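Local atomic coordinates of triacylglycerol lipase (Clostridium botulinum, PDB entry 5AH1), a protein that hydrolyses synthetic polyesters and probably triacylglycerols, as a zinc-binding member of the alpha/beta-hydrolase family. Residues A[335-340]-A[344-349]. Residues are numbered along the deposited sequence; the frame is centred on the assembly and turned at random.
Sequences ATKESI and HSVAQI
Lys337 and Val346 form the hydrogen-bonded pair at the middle of a two-stranded antiparallel beta hairpin, where strands 336-338 and 345-347 run at 139° to each other. Lys337 N gives to Val346 O at 2.9 Å, and Val346 N returns a bond of the same length to Lys337 O, both lying close to the line of the acceptor carbonyl. Toward the turn, Ser339 N reaches His344 O over 2.7 Å; at the other end, Gln348 N binds Ala335 O just outside the two strands. Thr336 with Ala347 and Glu338 with Ser345 are the non-hydrogen-bonded pairs, and their close backbones bring CA hydrogens of Thr336 and Ser345 near the carbonyl oxygens of Val346 and Lys337.

On one face the side chains of Lys337 and Val346 cross, CG of the lysine 4.0 Å from CG2 of the valine. Beyond CG the lysine chain is fully extended, which carries NZ far enough to give a 2.7 Å bond to a water that also accepts from Ile349 N. Gln348 lays its CB and CG against Ala335 O, with CG 3.3 Å from that oxygen; its OE1 comes within 3.1 Å of Ala335 C, and its NE2 is hydrogen-bonded to Asn423 OD1. On the Glu338 and Ser345 face, a second water joins Ser345 OG to Thr336 OG1. A chi1 of 56° sets Thr336 OG1 on the Ser345 side, where it meets both this water and Asn383 N.

The hairpin follows central-sheet strand 327-331 in the chain and lies at the periphery of the alpha/beta-hydrolase fold. Helix 357-363 packs against Thr336, Val346 and Ala347, and Asn361 OD1 of that helix takes the N-H of Ala347.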
ATOM      1  N   ALA A 335      -5.878  -5.401  14.980  1.00  9.17           N
ATOM      2  CA  ALA A 335      -5.409  -5.038  16.314  1.00  9.39           C
ATOM      3  C   ALA A 335      -6.530  -4.436  17.172  1.00  9.61           C
ATOM      4  O   ALA A 335      -6.269  -3.735  18.148  1.00 10.86           O
ATOM      5  CB  ALA A 335      -4.195  -4.110  16.257  1.00 10.87           C
ATOM      6  N   THR A 336      -7.774  -4.748  16.820  1.00  9.54           N
ATOM      7  CA  THR A 336      -8.933  -4.409  17.635  1.00  9.37           C
ATOM      8  C   THR A 336      -9.584  -5.642  18.256  1.00 10.68           C
ATOM      9  O   THR A 336      -9.356  -6.783  17.830  1.00 11.20           O
ATOM     10  CB  THR A 336     -10.011  -3.678  16.815  1.00  9.69           C
ATOM     11  OG1 THR A 336     -10.391  -4.467  15.691  1.00 10.48           O
ATOM     12  CG2 THR A 336      -9.505  -2.325  16.325  1.00 10.63           C
ATOM     13  N   LYS A 337     -10.416  -5.391  19.263  1.00 10.97           N
ATOM     14  CA  LYS A 337     -11.279  -6.393  19.878  1.00 12.62           C
ATOM     15  C   LYS A 337     -12.674  -5.812  19.970  1.00 13.43           C
ATOM     16  O   LYS A 337     -12.859  -4.599  19.902  1.00 12.44           O
ATOM     17  CB  LYS A 337     -10.785  -6.746  21.285  1.00 15.24           C
ATOM     18  CG  LYS A 337     -10.700  -5.552  22.222  1.00 18.69           C
ATOM     19  CD  LYS A 337     -10.178  -5.911  23.593  1.00 22.40           C
ATOM     20  CE  LYS A 337     -10.089  -4.661  24.461  1.00 25.46           C
ATOM     21  NZ  LYS A 337      -9.500  -4.923  25.808  1.00 27.29           N
ATOM     22  N   GLU A 338     -13.664  -6.678  20.115  1.00 15.02           N
ATOM     23  CA  GLU A 338     -15.045  -6.231  20.223  1.00 17.40           C
ATOM     24  C   GLU A 338     -15.354  -5.807  21.655  1.00 18.61           C
ATOM     25  O   GLU A 338     -15.042  -6.526  22.605  1.00 20.59           O
ATOM     26  CB  GLU A 338     -16.004  -7.345  19.784  1.00 20.54           C
ATOM     27  CG  GLU A 338     -17.476  -6.929  19.828  1.00 23.55           C
ATOM     28  CD  GLU A 338     -18.410  -7.927  19.160  1.00 26.45           C
ATOM     29  OE1 GLU A 338     -17.949  -8.722  18.306  1.00 27.04           O
ATOM     30  OE2 GLU A 338     -19.615  -7.903  19.488  1.00 27.63           O
ATOM     31  N   SER A 339     -15.952  -4.631  21.803  1.00 18.15           N
ATOM     32  CA  SER A 339     -16.490  -4.200  23.081  1.00 20.47           C
ATOM     33  C   SER A 339     -17.749  -4.997  23.395  1.00 21.85           C
ATOM     34  O   SER A 339     -18.718  -4.960  22.638  1.00 23.01           O
ATOM     35  CB  SER A 339     -16.830  -2.719  23.036  1.00 22.24           C
ATOM     36  OG  SER A 339     -17.606  -2.365  24.165  1.00 23.76           O
ATOM     37  N   ILE A 340     -17.755  -5.706  24.514  1.00 22.90           N
ATOM     38  CA  ILE A 340     -18.914  -6.528  24.867  1.00 24.85           C
ATOM     39  C   ILE A 340     -20.113  -5.680  25.320  1.00 23.93           C
ATOM     40  O   ILE A 340     -21.219  -6.188  25.481  1.00 25.57           O
ATOM     41  CB  ILE A 340     -18.563  -7.555  25.963  1.00 27.24           C
ATOM     42  CG1 ILE A 340     -18.181  -6.845  27.268  1.00 28.99           C
ATOM     43  CG2 ILE A 340     -17.430  -8.460  25.481  1.00 27.38           C
ATOM     44  CD1 ILE A 340     -17.933  -7.796  28.435  1.00 29.75           C
ATOM     45  N   HIS A 344     -19.117  -2.369  19.403  1.00 11.76           N
ATOM     46  CA  HIS A 344     -18.122  -1.620  18.642  1.00 10.93           C
ATOM     47  C   HIS A 344     -16.761  -2.294  18.772  1.00 11.19           C
ATOM     48  O   HIS A 344     -16.504  -2.996  19.747  1.00 13.50           O
ATOM     49  CB  HIS A 344     -18.018  -0.188  19.151  1.00 12.16           C
ATOM     50  CG  HIS A 344     -19.267   0.606  18.954  1.00 13.27           C
ATOM     51  ND1 HIS A 344     -19.646   1.622  19.805  1.00 14.40           N
ATOM     52  CD2 HIS A 344     -20.223   0.536  18.000  1.00 14.62           C
ATOM     53  CE1 HIS A 344     -20.785   2.141  19.385  1.00 14.94           C
ATOM     54  NE2 HIS A 344     -21.159   1.499  18.293  1.00 15.10           N
ATOM     55  N   SER A 345     -15.896  -2.084  17.779  1.00 10.19           N
ATOM     56  CA  SER A 345     -14.499  -2.516  17.862  1.00 10.58           C
ATOM     57  C   SER A 345     -13.649  -1.397  18.441  1.00 10.64           C
ATOM     58  O   SER A 345     -13.815  -0.228  18.085  1.00 11.88           O
ATOM     59  CB  SER A 345     -13.942  -2.929  16.500  1.00 11.18           C
ATOM     60  OG  SER A 345     -14.446  -4.189  16.086  1.00 12.08           O
ATOM     61  N   VAL A 346     -12.746  -1.766  19.338  1.00 10.37           N
ATOM     62  CA  VAL A 346     -11.860  -0.825  20.006  1.00 11.17           C
ATOM     63  C   VAL A 346     -10.430  -1.332  19.986  1.00 11.13           C
ATOM     64  O   VAL A 346     -10.181  -2.532  19.854  1.00 10.97           O
ATOM     65  CB  VAL A 346     -12.293  -0.577  21.459  1.00 12.71           C
ATOM     66  CG1 VAL A 346     -13.681  -0.001  21.474  1.00 13.42           C
ATOM     67  CG2 VAL A 346     -12.247  -1.856  22.267  1.00 13.70           C
ATOM     68  N   ALA A 347      -9.476  -0.419  20.095  1.00 12.35           N
ATOM     69  CA  ALA A 347      -8.069  -0.806  20.085  1.00 14.01           C
ATOM     70  C   ALA A 347      -7.729  -1.803  21.182  1.00 14.43           C
ATOM     71  O   ALA A 347      -8.173  -1.649  22.325  1.00 15.74           O
ATOM     72  CB  ALA A 347      -7.211   0.426  20.263  1.00 14.54           C
ATOM     73  N   GLN A 348      -6.948  -2.827  20.833  1.00 13.85           N
ATOM     74  CA  GLN A 348      -6.297  -3.679  21.824  1.00 15.10           C
ATOM     75  C   GLN A 348      -5.107  -2.941  22.413  1.00 14.65           C
ATOM     76  O   GLN A 348      -4.196  -2.538  21.697  1.00 14.83           O
ATOM     77  CB  GLN A 348      -5.765  -4.969  21.197  1.00 15.92           C
ATOM     78  CG  GLN A 348      -6.805  -5.921  20.623  1.00 17.88           C
ATOM     79  CD  GLN A 348      -6.145  -7.078  19.897  1.00 19.22           C
ATOM     80  OE1 GLN A 348      -5.980  -7.054  18.686  1.00 18.76           O
ATOM     81  NE2 GLN A 348      -5.731  -8.076  20.646  1.00 21.33           N
ATOM     82  N   ILE A 349      -5.115  -2.783  23.728  0.58 15.57           N
ATOM     83  CA  ILE A 349      -4.021  -2.128  24.427  0.58 16.57           C
ATOM     84  C   ILE A 349      -2.820  -3.066  24.471  0.58 16.65           C
ATOM     85  O   ILE A 349      -2.907  -4.171  25.006  0.58 18.13           O
ATOM     86  CB  ILE A 349      -4.444  -1.731  25.854  0.58 18.07           C
ATOM     87  CG1 ILE A 349      -5.752  -0.932  25.816  0.58 19.05           C
ATOM     88  CG2 ILE A 349      -3.334  -0.941  26.547  0.58 18.70           C
ATOM     89  CD1 ILE A 349      -5.708   0.297  24.924  0.58 19.26           C
TER
HETATM   90  O   HOH W   1     -12.405  -6.000  16.634  1.00 11.18           O
HETATM   91  O   HOH W   2      -6.936  -4.350  25.271  1.00 33.00           O